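Local coordinates for lipid binding protein (Grifola frondosa, PDB 5H0Q), which probably binds membrane domains in which sphingomyelin and cholesterol occur together, which makes it a probe for such domains, at residues Val63-Ala68 with Gln98-Ile103; Asp127-Trp132 with Gly152-Asn157; Ser142-Glu147 with Ala194-Val199. One frame throughout, in Å; residues are numbered along the deposited sequence.

Contact 1. Residues Val63-Ala68 with Gln98-Ile103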
loop_
_atom_site.group_PDB
_atom_site.type_symbol
_atom_site.label_atom_id
_atom_site.label_comp_id
_atom_site.label_asym_id
_atom_site.label_seq_id
_atom_site.Cartn_x
_atom_site.Cartn_y
_atom_site.Cartn_z
ATOM N N VAL A 63 1.829 7.363 3.234
ATOM C CA VAL A 63 1.786 6.076 2.543
ATOM C C VAL A 63 1.501 6.290 1.074
ATOM O O VAL A 63 0.514 6.945 0.724
ATOM C CB VAL A 63 0.716 5.147 3.130
ATOM C CG1 VAL A 63 0.716 3.827 2.362
ATOM C CG2 VAL A 63 0.963 4.907 4.601
ATOM N N ARG A 64 2.356 5.736 0.210
ATOM C CA ARG A 64 2.043 5.640 -1.213
ATOM C C ARG A 64 1.898 4.163 -1.568
ATOM O O ARG A 64 2.683 3.327 -1.117
ATOM C CB ARG A 64 3.093 6.318 -2.081
ATOM C CG ARG A 64 4.504 5.746 -2.073
ATOM C CD ARG A 64 5.386 6.518 -3.076
ATOM N NE ARG A 64 6.705 5.914 -3.230
ATOM C CZ ARG A 64 7.812 6.284 -2.605
ATOM N NH1 ARG A 64 7.821 7.325 -1.776
ATOM N NH2 ARG A 64 8.928 5.605 -2.828
ATOM N N VAL A 65 0.930 3.859 -2.426
ATOM C CA VAL A 65 0.583 2.484 -2.806
ATOM C C VAL A 65 0.573 2.416 -4.319
ATOM O O VAL A 65 -0.140 3.197 -4.951
ATOM C CB VAL A 65 -0.806 2.103 -2.269
ATOM C CG1 VAL A 65 -1.161 0.692 -2.708
ATOM C CG2 VAL A 65 -0.879 2.291 -0.780
ATOM N N TYR A 66 1.312 1.457 -4.906
ATOM C CA TYR A 66 1.336 1.261 -6.350
ATOM C C TYR A 66 0.780 -0.122 -6.656
ATOM O O TYR A 66 1.292 -1.123 -6.143
ATOM C CB TYR A 66 2.741 1.386 -6.954
ATOM C CG TYR A 66 2.748 1.400 -8.452
ATOM C CD1 TYR A 66 2.062 2.377 -9.150
ATOM C CD2 TYR A 66 3.427 0.421 -9.181
ATOM C CE1 TYR A 66 2.087 2.416 -10.536
ATOM C CE2 TYR A 66 3.448 0.456 -10.558
ATOM C CZ TYR A 66 2.769 1.437 -11.221
ATOM O OH TYR A 66 2.791 1.509 -12.580
ATOM N N ASN A 67 -0.229 -0.174 -7.519
ATOM C CA ASN A 67 -0.831 -1.439 -7.952
ATOM C C ASN A 67 -0.252 -1.830 -9.300
ATOM O O ASN A 67 -0.555 -1.201 -10.316
ATOM C CB ASN A 67 -2.346 -1.314 -8.028
ATOM C CG ASN A 67 -2.999 -2.580 -8.579
ATOM O OD1 ASN A 67 -2.363 -3.621 -8.634
ATOM N ND2 ASN A 67 -4.229 -2.463 -9.033
ATOM N N ALA A 68 0.590 -2.870 -9.301
ATOM C CA ALA A 68 1.136 -3.474 -10.511
ATOM C C ALA A 68 0.721 -4.941 -10.627
ATOM O O ALA A 68 1.487 -5.746 -11.147
ATOM C CB ALA A 68 2.660 -3.352 -10.534
ATOM N N GLN A 98 -1.838 2.473 -11.240
ATOM C CA GLN A 98 -2.209 3.650 -10.479
ATOM C C GLN A 98 -1.627 3.610 -9.073
ATOM O O GLN A 98 -1.331 2.549 -8.519
ATOM C CB GLN A 98 -3.726 3.819 -10.421
ATOM C CG GLN A 98 -4.288 4.058 -11.804
ATOM C CD GLN A 98 -5.736 4.425 -11.795
ATOM O OE1 GLN A 98 -6.536 3.755 -11.171
ATOM N NE2 GLN A 98 -6.084 5.526 -12.457
ATOM N N TRP A 99 -1.421 4.812 -8.533
ATOM C CA TRP A 99 -1.015 5.063 -7.153
ATOM C C TRP A 99 -2.165 5.653 -6.348
ATOM O O TRP A 99 -3.001 6.393 -6.883
ATOM C CB TRP A 99 0.117 6.113 -7.076
ATOM C CG TRP A 99 1.409 5.796 -7.736
ATOM C CD1 TRP A 99 1.727 5.959 -9.042
ATOM C CD2 TRP A 99 2.572 5.275 -7.090
ATOM N NE1 TRP A 99 3.032 5.576 -9.260
ATOM C CE2 TRP A 99 3.567 5.144 -8.073
ATOM C CE3 TRP A 99 2.863 4.898 -5.770
ATOM C CZ2 TRP A 99 4.839 4.668 -7.783
ATOM C CZ3 TRP A 99 4.123 4.420 -5.484
ATOM C CH2 TRP A 99 5.091 4.307 -6.488
ATOM N N THR A 100 -2.174 5.382 -5.038
ATOM C CA THR A 100 -2.876 6.255 -4.121
ATOM C C THR A 100 -1.938 6.661 -2.987
ATOM O O THR A 100 -0.903 6.035 -2.746
ATOM C CB THR A 100 -4.148 5.617 -3.595
ATOM O OG1 THR A 100 -4.939 6.623 -2.966
ATOM C CG2 THR A 100 -3.861 4.484 -2.620
ATOM N N VAL A 101 -2.293 7.757 -2.322
ATOM C CA VAL A 101 -1.492 8.323 -1.244
ATOM C C VAL A 101 -2.426 8.716 -0.117
ATOM O O VAL A 101 -3.488 9.300 -0.351
ATOM C CB VAL A 101 -0.684 9.550 -1.715
ATOM C CG1 VAL A 101 0.095 10.157 -0.551
ATOM C CG2 VAL A 101 0.252 9.140 -2.841
ATOM N N PHE A 102 -2.015 8.436 1.112
ATOM C CA PHE A 102 -2.773 8.901 2.257
ATOM C C PHE A 102 -1.841 9.049 3.447
ATOM O O PHE A 102 -0.715 8.547 3.448
ATOM C CB PHE A 102 -3.930 7.941 2.585
ATOM C CG PHE A 102 -3.491 6.546 2.991
ATOM C CD1 PHE A 102 -3.206 6.249 4.311
ATOM C CD2 PHE A 102 -3.392 5.534 2.057
ATOM C CE1 PHE A 102 -2.798 4.975 4.686
ATOM C CE2 PHE A 102 -3.012 4.256 2.427
ATOM C CZ PHE A 102 -2.710 3.982 3.746
ATOM N N ILE A 103 -2.327 9.758 4.461
ATOM C CA ILE A 103 -1.612 9.902 5.712
ATOM C C ILE A 103 -2.358 9.145 6.801
ATOM O O ILE A 103 -3.585 9.054 6.808
ATOM C CB ILE A 103 -1.417 11.396 6.074
ATOM C CG1 ILE A 103 -0.541 11.543 7.320
ATOM C CG2 ILE A 103 -2.735 12.097 6.302
ATOM C CD1 ILE A 103 -0.142 12.970 7.639
#
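Tyr-66 turns its CG anti to the backbone N (chi1 -171°), while the CG of Trp-99 stands beside its own N, and the two aromatic groups meet across a pair of antiparallel beta strands inside one sheet of a beta sandwich. Tyr-66 and Trp-99 form a non-hydrogen-bonded pair. Tyr-66 CB sits over the face of the indole, 3.6 Å from the centroid of its six-membered ring. Beyond it the phenol lies oblique to the five-membered ring, the planes 38° apart, and Tyr-66 CD1 comes within 3.3 Å of Trp-99 CE2. The outer rim of the same indole reaches Arg-64, whose CD is 3.4 Å from Trp-99 CZ3; Trp-99 CZ3 lies at the edge of the guanidinium, whose NE forms a salt bridge with Glu-197 and whose NH1 is hydrogen-bonded to Gln-48. Helix 41-55 covers this side, touching Arg-64, Trp-99 and Val-101.

The other face carries Val-63, Val-65, Thr-100 and Phe-102 and looks into the sandwich, toward strand 114-121. Here Val-63 CB rests over the phenyl face of Phe-102, 3.8 Å from its centroid, and Val-65 CB packs alongside the methyl of Thr-100. Reciprocal backbone bonds join Val-63 with Phe-102 and Val-65 with Thr-100, and CA-H...O contacts fall between them, as from Trp-99 CA to Val-65 O. At the end of the ladder, Asn-67 N donates an almost straight bond to Gln-98 O, 3.1 Å long with 176° at the hydrogen.

Contact 2. Residues Asp127-Trp132 with Gly152-Asn157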
loop_
_atom_site.group_PDB
_atom_site.type_symbol
_atom_site.label_atom_id
_atom_site.label_comp_id
_atom_site.label_asym_id
_atom_site.label_seq_id
_atom_site.Cartn_x
_atom_site.Cartn_y
_atom_site.Cartn_z
ATOM N N ASP A 127 -6.569 -11.220 -0.792
ATOM C CA ASP A 127 -6.531 -9.990 -0.023
ATOM C C ASP A 127 -5.091 -9.706 0.352
ATOM O O ASP A 127 -4.332 -10.626 0.704
ATOM C CB ASP A 127 -7.381 -10.075 1.246
ATOM C CG ASP A 127 -8.852 -9.832 0.990
ATOM O OD1 ASP A 127 -9.212 -9.419 -0.123
ATOM O OD2 ASP A 127 -9.655 -10.061 1.914
ATOM N N ILE A 128 -4.730 -8.426 0.296
ATOM C CA ILE A 128 -3.387 -7.999 0.621
ATOM C C ILE A 128 -3.478 -7.117 1.849
ATOM O O ILE A 128 -4.007 -6.005 1.764
ATOM C CB ILE A 128 -2.736 -7.235 -0.526
ATOM C CG1 ILE A 128 -2.742 -8.055 -1.803
ATOM C CG2 ILE A 128 -1.313 -6.866 -0.120
ATOM C CD1 ILE A 128 -2.389 -7.278 -3.049
ATOM N N PHE A 129 -2.915 -7.581 2.961
ATOM C CA PHE A 129 -2.796 -6.784 4.180
ATOM C C PHE A 129 -1.565 -5.890 4.078
ATOM O O PHE A 129 -0.464 -6.376 3.820
ATOM C CB PHE A 129 -2.682 -7.725 5.377
ATOM C CG PHE A 129 -2.475 -7.046 6.706
ATOM C CD1 PHE A 129 -1.221 -6.590 7.070
ATOM C CD2 PHE A 129 -3.515 -6.912 7.609
ATOM C CE1 PHE A 129 -1.007 -5.982 8.295
ATOM C CE2 PHE A 129 -3.308 -6.310 8.851
ATOM C CZ PHE A 129 -2.045 -5.856 9.196
ATOM N N SER A 130 -1.750 -4.579 4.271
ATOM C CA SER A 130 -0.645 -3.635 4.264
ATOM C C SER A 130 -0.710 -2.834 5.554
ATOM O O SER A 130 -1.616 -2.016 5.736
ATOM C CB SER A 130 -0.723 -2.731 3.044
ATOM O OG SER A 130 -0.736 -3.519 1.867
ATOM N N GLY A 131 0.244 -3.078 6.437
ATOM C CA GLY A 131 0.213 -2.496 7.757
ATOM C C GLY A 131 1.479 -1.733 8.094
ATOM O O GLY A 131 2.560 -2.003 7.576
ATOM N N TRP A 132 1.325 -0.797 9.013
ATOM C CA TRP A 132 2.438 -0.000 9.483
ATOM C C TRP A 132 2.334 0.116 10.990
ATOM O O TRP A 132 1.263 -0.013 11.580
ATOM C CB TRP A 132 2.446 1.393 8.820
ATOM C CG TRP A 132 1.147 2.128 9.075
ATOM C CD1 TRP A 132 0.850 2.944 10.134
ATOM C CD2 TRP A 132 -0.043 2.026 8.302
ATOM N NE1 TRP A 132 -0.449 3.388 10.037
ATOM C CE2 TRP A 132 -1.025 2.817 8.934
ATOM C CE3 TRP A 132 -0.381 1.339 7.124
ATOM C CZ2 TRP A 132 -2.310 2.943 8.423
ATOM C CZ3 TRP A 132 -1.622 1.494 6.613
ATOM C CH2 TRP A 132 -2.589 2.266 7.268
ATOM N N GLY A 152 -10.817 -12.694 2.472
ATOM C CA GLY A 152 -11.506 -12.938 3.726
ATOM C C GLY A 152 -10.623 -13.394 4.864
ATOM O O GLY A 152 -11.129 -13.616 5.974
ATOM N N HIS A 153 -9.314 -13.515 4.640
ATOM C CA HIS A 153 -8.413 -13.997 5.682
ATOM C C HIS A 153 -8.487 -13.135 6.937
ATOM O O HIS A 153 -8.405 -13.652 8.058
ATOM C CB HIS A 153 -6.991 -14.033 5.136
ATOM C CG HIS A 153 -6.002 -14.673 6.053
ATOM N ND1 HIS A 153 -5.399 -13.998 7.089
ATOM C CD2 HIS A 153 -5.499 -15.929 6.077
ATOM C CE1 HIS A 153 -4.570 -14.813 7.719
ATOM N NE2 HIS A 153 -4.608 -15.987 7.121
ATOM N N TRP A 154 -8.603 -11.818 6.774
ATOM C CA TRP A 154 -8.731 -10.916 7.922
ATOM C C TRP A 154 -10.206 -10.583 8.044
ATOM O O TRP A 154 -10.827 -10.266 7.034
ATOM C CB TRP A 154 -7.868 -9.632 7.756
ATOM C CG TRP A 154 -6.398 -10.011 7.685
ATOM C CD1 TRP A 154 -5.576 -10.288 8.735
ATOM C CD2 TRP A 154 -5.628 -10.268 6.494
ATOM N NE1 TRP A 154 -4.346 -10.692 8.282
ATOM C CE2 TRP A 154 -4.347 -10.683 6.913
ATOM C CE3 TRP A 154 -5.898 -10.185 5.123
ATOM C CZ2 TRP A 154 -3.341 -11.021 6.013
ATOM C CZ3 TRP A 154 -4.897 -10.502 4.235
ATOM C CH2 TRP A 154 -3.639 -10.936 4.680
ATOM N N TRP A 155 -10.786 -10.620 9.243
ATOM C CA TRP A 155 -10.107 -10.881 10.506
ATOM C C TRP A 155 -10.284 -12.320 10.998
ATOM O O TRP A 155 -9.771 -12.681 12.042
ATOM C CB TRP A 155 -10.629 -9.913 11.578
ATOM C CG TRP A 155 -10.467 -8.487 11.194
ATOM C CD1 TRP A 155 -11.448 -7.612 10.829
ATOM C CD2 TRP A 155 -9.240 -7.766 11.117
ATOM N NE1 TRP A 155 -10.903 -6.391 10.521
ATOM C CE2 TRP A 155 -9.547 -6.461 10.692
ATOM C CE3 TRP A 155 -7.907 -8.102 11.356
ATOM C CZ2 TRP A 155 -8.576 -5.487 10.517
ATOM C CZ3 TRP A 155 -6.942 -7.137 11.172
ATOM C CH2 TRP A 155 -7.278 -5.846 10.757
ATOM N N LYS A 156 -10.999 -13.160 10.253
ATOM C CA LYS A 156 -11.356 -14.465 10.805
ATOM C C LYS A 156 -10.123 -15.335 11.058
ATOM O O LYS A 156 -10.056 -16.043 12.067
ATOM C CB LYS A 156 -12.356 -15.164 9.887
ATOM C CG LYS A 156 -11.860 -15.462 8.503
ATOM C CD LYS A 156 -12.798 -16.427 7.779
ATOM C CE LYS A 156 -12.471 -16.505 6.302
ATOM N NZ LYS A 156 -13.293 -17.507 5.601
ATOM N N ASN A 157 -9.132 -15.289 10.174
ATOM C CA ASN A 157 -7.920 -16.092 10.320
ATOM C C ASN A 157 -6.744 -15.302 10.873
ATOM O O ASN A 157 -5.688 -15.883 11.151
ATOM C CB ASN A 157 -7.547 -16.710 8.977
ATOM C CG ASN A 157 -8.577 -17.713 8.511
ATOM O OD1 ASN A 157 -9.250 -18.331 9.325
ATOM N ND2 ASN A 157 -8.717 -17.867 7.210
HETATM O O HOH W 1 -9.322 -10.056 4.558
#
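Phe-129 and Trp-154 cross at about a right angle where the short, weakly bonded turn 153-156 lies against strand 126-134, on the outer side of the five-stranded antiparallel sheet. The indole receives Phe-129 through its CB, which stands over the six-membered ring 3.5 Å from the centroid. With CG of Phe-129 anti to its backbone N (chi1 177°), the phenyl continues past that point and lies oblique to the five-membered ring, the planes 39° apart. On the opposite face of the indole, His-153 ND1 sits over the ring, so the tryptophan is held between the strand and its own turn. Its edge meets the main chain, with Trp-154 CZ3 3.6 Å from Asp-127 O.

Trp-155, which follows a cis peptide bond, comes to the edge of the Phe-129 ring more loosely, and Met-163 of helix 160-169 touches Phe-129, Trp-154 and Trp-155. The polar end of the contact belongs to Asp-127. Its OD2 accepts the N-H of Gly-152 at 2.9 Å, a nearly straight bond that arrives from above the carboxylate plane. A water donates to Asp-127 OD2 at 2.7 Å and accepts from Trp-154 N, and Lys-76 forms a salt bridge with the same oxygen. One carboxylate oxygen thus gathers two N-H groups, one directly and one through water, and the nearby lysine would be expected to favour the ionised form of the carboxylate.

Contact 3. Residues Ser142-Glu147 with Ala194-Val199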
loop_
_atom_site.group_PDB
_atom_site.type_symbol
_atom_site.label_atom_id
_atom_site.label_comp_id
_atom_site.label_asym_id
_atom_site.label_seq_id
_atom_site.Cartn_x
_atom_site.Cartn_y
_atom_site.Cartn_z
ATOM N N SER A 142 10.586 2.220 13.283
ATOM C CA SER A 142 9.446 2.136 12.378
ATOM C C SER A 142 9.374 0.758 11.735
ATOM O O SER A 142 10.401 0.173 11.363
ATOM C CB SER A 142 9.555 3.186 11.287
ATOM O OG SER A 142 9.821 4.476 11.833
ATOM N N GLN A 143 8.141 0.268 11.563
ATOM C CA GLN A 143 7.882 -1.079 11.055
ATOM C C GLN A 143 6.862 -1.050 9.929
ATOM O O GLN A 143 5.960 -0.206 9.903
ATOM C CB GLN A 143 7.373 -2.020 12.170
ATOM C CG GLN A 143 8.329 -2.153 13.360
ATOM C CD GLN A 143 9.665 -2.752 12.976
ATOM O OE1 GLN A 143 9.743 -3.646 12.128
ATOM N NE2 GLN A 143 10.726 -2.273 13.609
ATOM N N VAL A 144 6.973 -2.035 9.025
ATOM C CA VAL A 144 6.037 -2.212 7.923
ATOM C C VAL A 144 5.832 -3.710 7.719
ATOM O O VAL A 144 6.726 -4.509 7.995
ATOM C CB VAL A 144 6.546 -1.538 6.634
ATOM C CG1 VAL A 144 7.795 -2.216 6.144
ATOM C CG2 VAL A 144 5.489 -1.501 5.573
ATOM N N LEU A 145 4.643 -4.084 7.230
ATOM C CA LEU A 145 4.296 -5.496 7.097
ATOM C C LEU A 145 3.307 -5.684 5.967
ATOM O O LEU A 145 2.271 -5.010 5.938
ATOM C CB LEU A 145 3.678 -6.012 8.387
ATOM C CG LEU A 145 3.233 -7.481 8.382
ATOM C CD1 LEU A 145 4.446 -8.362 8.351
ATOM C CD2 LEU A 145 2.362 -7.752 9.579
ATOM N N VAL A 146 3.594 -6.622 5.063
ATOM C CA VAL A 146 2.625 -7.007 4.046
ATOM C C VAL A 146 2.388 -8.507 4.158
ATOM O O VAL A 146 3.291 -9.271 4.500
ATOM C CB VAL A 146 3.052 -6.642 2.608
ATOM C CG1 VAL A 146 3.093 -5.140 2.444
ATOM C CG2 VAL A 146 4.407 -7.255 2.298
ATOM N N GLU A 147 1.154 -8.913 3.888
ATOM C CA GLU A 147 0.807 -10.333 3.762
ATOM C C GLU A 147 -0.198 -10.487 2.641
ATOM O O GLU A 147 -1.190 -9.752 2.603
ATOM C CB GLU A 147 0.212 -10.903 5.041
ATOM C CG GLU A 147 1.233 -11.118 6.125
ATOM C CD GLU A 147 0.678 -11.825 7.360
ATOM O OE1 GLU A 147 -0.530 -12.136 7.391
ATOM O OE2 GLU A 147 1.463 -12.021 8.313
ATOM N N ALA A 194 7.359 9.191 8.703
ATOM C CA ALA A 194 8.040 8.265 7.804
ATOM C C ALA A 194 7.295 8.102 6.487
ATOM O O ALA A 194 6.068 7.972 6.468
ATOM C CB ALA A 194 8.195 6.893 8.459
ATOM N N TYR A 195 8.048 8.099 5.391
ATOM C CA TYR A 195 7.491 7.702 4.105
ATOM C C TYR A 195 7.348 6.196 4.097
ATOM O O TYR A 195 8.272 5.462 4.482
ATOM C CB TYR A 195 8.388 8.134 2.950
ATOM C CG TYR A 195 8.274 9.588 2.537
ATOM C CD1 TYR A 195 8.389 9.952 1.202
ATOM C CD2 TYR A 195 8.050 10.572 3.465
ATOM C CE1 TYR A 195 8.302 11.271 0.809
ATOM C CE2 TYR A 195 7.974 11.907 3.082
ATOM C CZ TYR A 195 8.086 12.244 1.755
ATOM O OH TYR A 195 8.001 13.565 1.367
ATOM N N VAL A 196 6.200 5.728 3.618
ATOM C CA VAL A 196 5.935 4.300 3.475
ATOM C C VAL A 196 5.538 4.067 2.030
ATOM O O VAL A 196 4.796 4.873 1.459
ATOM C CB VAL A 196 4.822 3.850 4.435
ATOM C CG1 VAL A 196 4.429 2.394 4.172
ATOM C CG2 VAL A 196 5.268 4.024 5.842
ATOM N N GLU A 197 6.021 2.962 1.443
ATOM C CA GLU A 197 5.635 2.556 0.094
ATOM C C GLU A 197 5.213 1.094 0.099
ATOM O O GLU A 197 5.929 0.238 0.622
ATOM C CB GLU A 197 6.762 2.727 -0.915
ATOM C CG GLU A 197 6.389 2.308 -2.369
ATOM C CD GLU A 197 7.549 2.440 -3.343
ATOM O OE1 GLU A 197 8.504 1.660 -3.212
ATOM O OE2 GLU A 197 7.495 3.325 -4.221
ATOM N N TYR A 198 4.047 0.816 -0.477
ATOM C CA TYR A 198 3.600 -0.545 -0.758
ATOM C C TYR A 198 3.541 -0.732 -2.265
ATOM O O TYR A 198 2.945 0.097 -2.960
ATOM C CB TYR A 198 2.216 -0.780 -0.155
ATOM C CG TYR A 198 2.181 -0.672 1.333
ATOM C CD1 TYR A 198 2.759 -1.645 2.140
ATOM C CD2 TYR A 198 1.620 0.442 1.951
ATOM C CE1 TYR A 198 2.757 -1.523 3.529
ATOM C CE2 TYR A 198 1.597 0.563 3.329
ATOM C CZ TYR A 198 2.173 -0.409 4.114
ATOM O OH TYR A 198 2.167 -0.310 5.484
ATOM N N VAL A 199 4.060 -1.863 -2.749
ATOM C CA VAL A 199 3.978 -2.207 -4.161
ATOM C C VAL A 199 3.425 -3.608 -4.271
ATOM O O VAL A 199 4.019 -4.545 -3.725
ATOM C CB VAL A 199 5.342 -2.150 -4.845
ATOM C CG1 VAL A 199 5.204 -2.411 -6.320
ATOM C CG2 VAL A 199 5.968 -0.794 -4.596
#
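Tyr-198 and Val-144 bury the most surface in this contact, followed by Val-146, and together they fill the space between two facing sheets of the beta sandwich. Strands 143-147 and 194-199 run nearly parallel, 13° apart, but their axes come no closer than 9.1 Å, so side chains and not backbones make the junction.

Tyr-198 reaches across. Its CG stands beside the backbone N, anti to the carbonyl carbon (chi1 -63°), and the end of the ring comes nearer to the opposite strand than its CB does. Val-144 meets it tip to tip: its CG2 lies 3.4 Å from Tyr-198 CE1 and 3.5 Å from the phenolic OH of Tyr-198, approaching the ring obliquely. Val-146 instead slides past the tyrosine in the opposite direction, and its CG1 arrives at the ring edge, near the plane, 3.5 Å from Tyr-198 CD1. One side of the ring is therefore followed by two valine methyls, one near the hydroxyl end and one nearer the root.

Farther along, Val-144 CG2 also touches Val-196 CG1, at 4.3 Å, and the row thins out to a loose approach of Ser-142 OG, hydrogen-bonded to Asn-134 OD1, to Ala-194 CB. Other strands complete the surroundings: Val-63 packs against both Val-196 and Tyr-198, Trp-132 against Tyr-198, and Ala-184 against Val-146.

The contact is mainly apolar, with the phenol and the marginal Ser-142 hydroxyl as its polar groups. Tyr-198 OH is buried, yet it is hydrogen-bonded to Gly-131 O on strand 126-134, next to strand 143-150. Since that carbonyl can only accept, the tyrosine hydroxyl must be the donor, and it makes a polar tie from one sheet of the sandwich to the other.

From the N terminus, contact 1 comes first: strand 60-68 pairs with strand 99-105 and closes a loop that includes strand 73-80 and two short strands. The chain then enters strands 114-121 and 126-134, and contacts 2 and 3 cross, their segments alternating: 127-132, 142-147, 152-157, 194-199. Contact 2 fastens the turn after strand 143-150 to the outside of its sheet, whereas contact 3 spans the longer course to strand 193-201 and bridges the sheets. That last strand lies beside strand 60-68, so contact 3 reaches the sheet that holds contact 1. Phe-102 of contact 1 also meets Trp-132 of segment 127-132 in the sandwich interior.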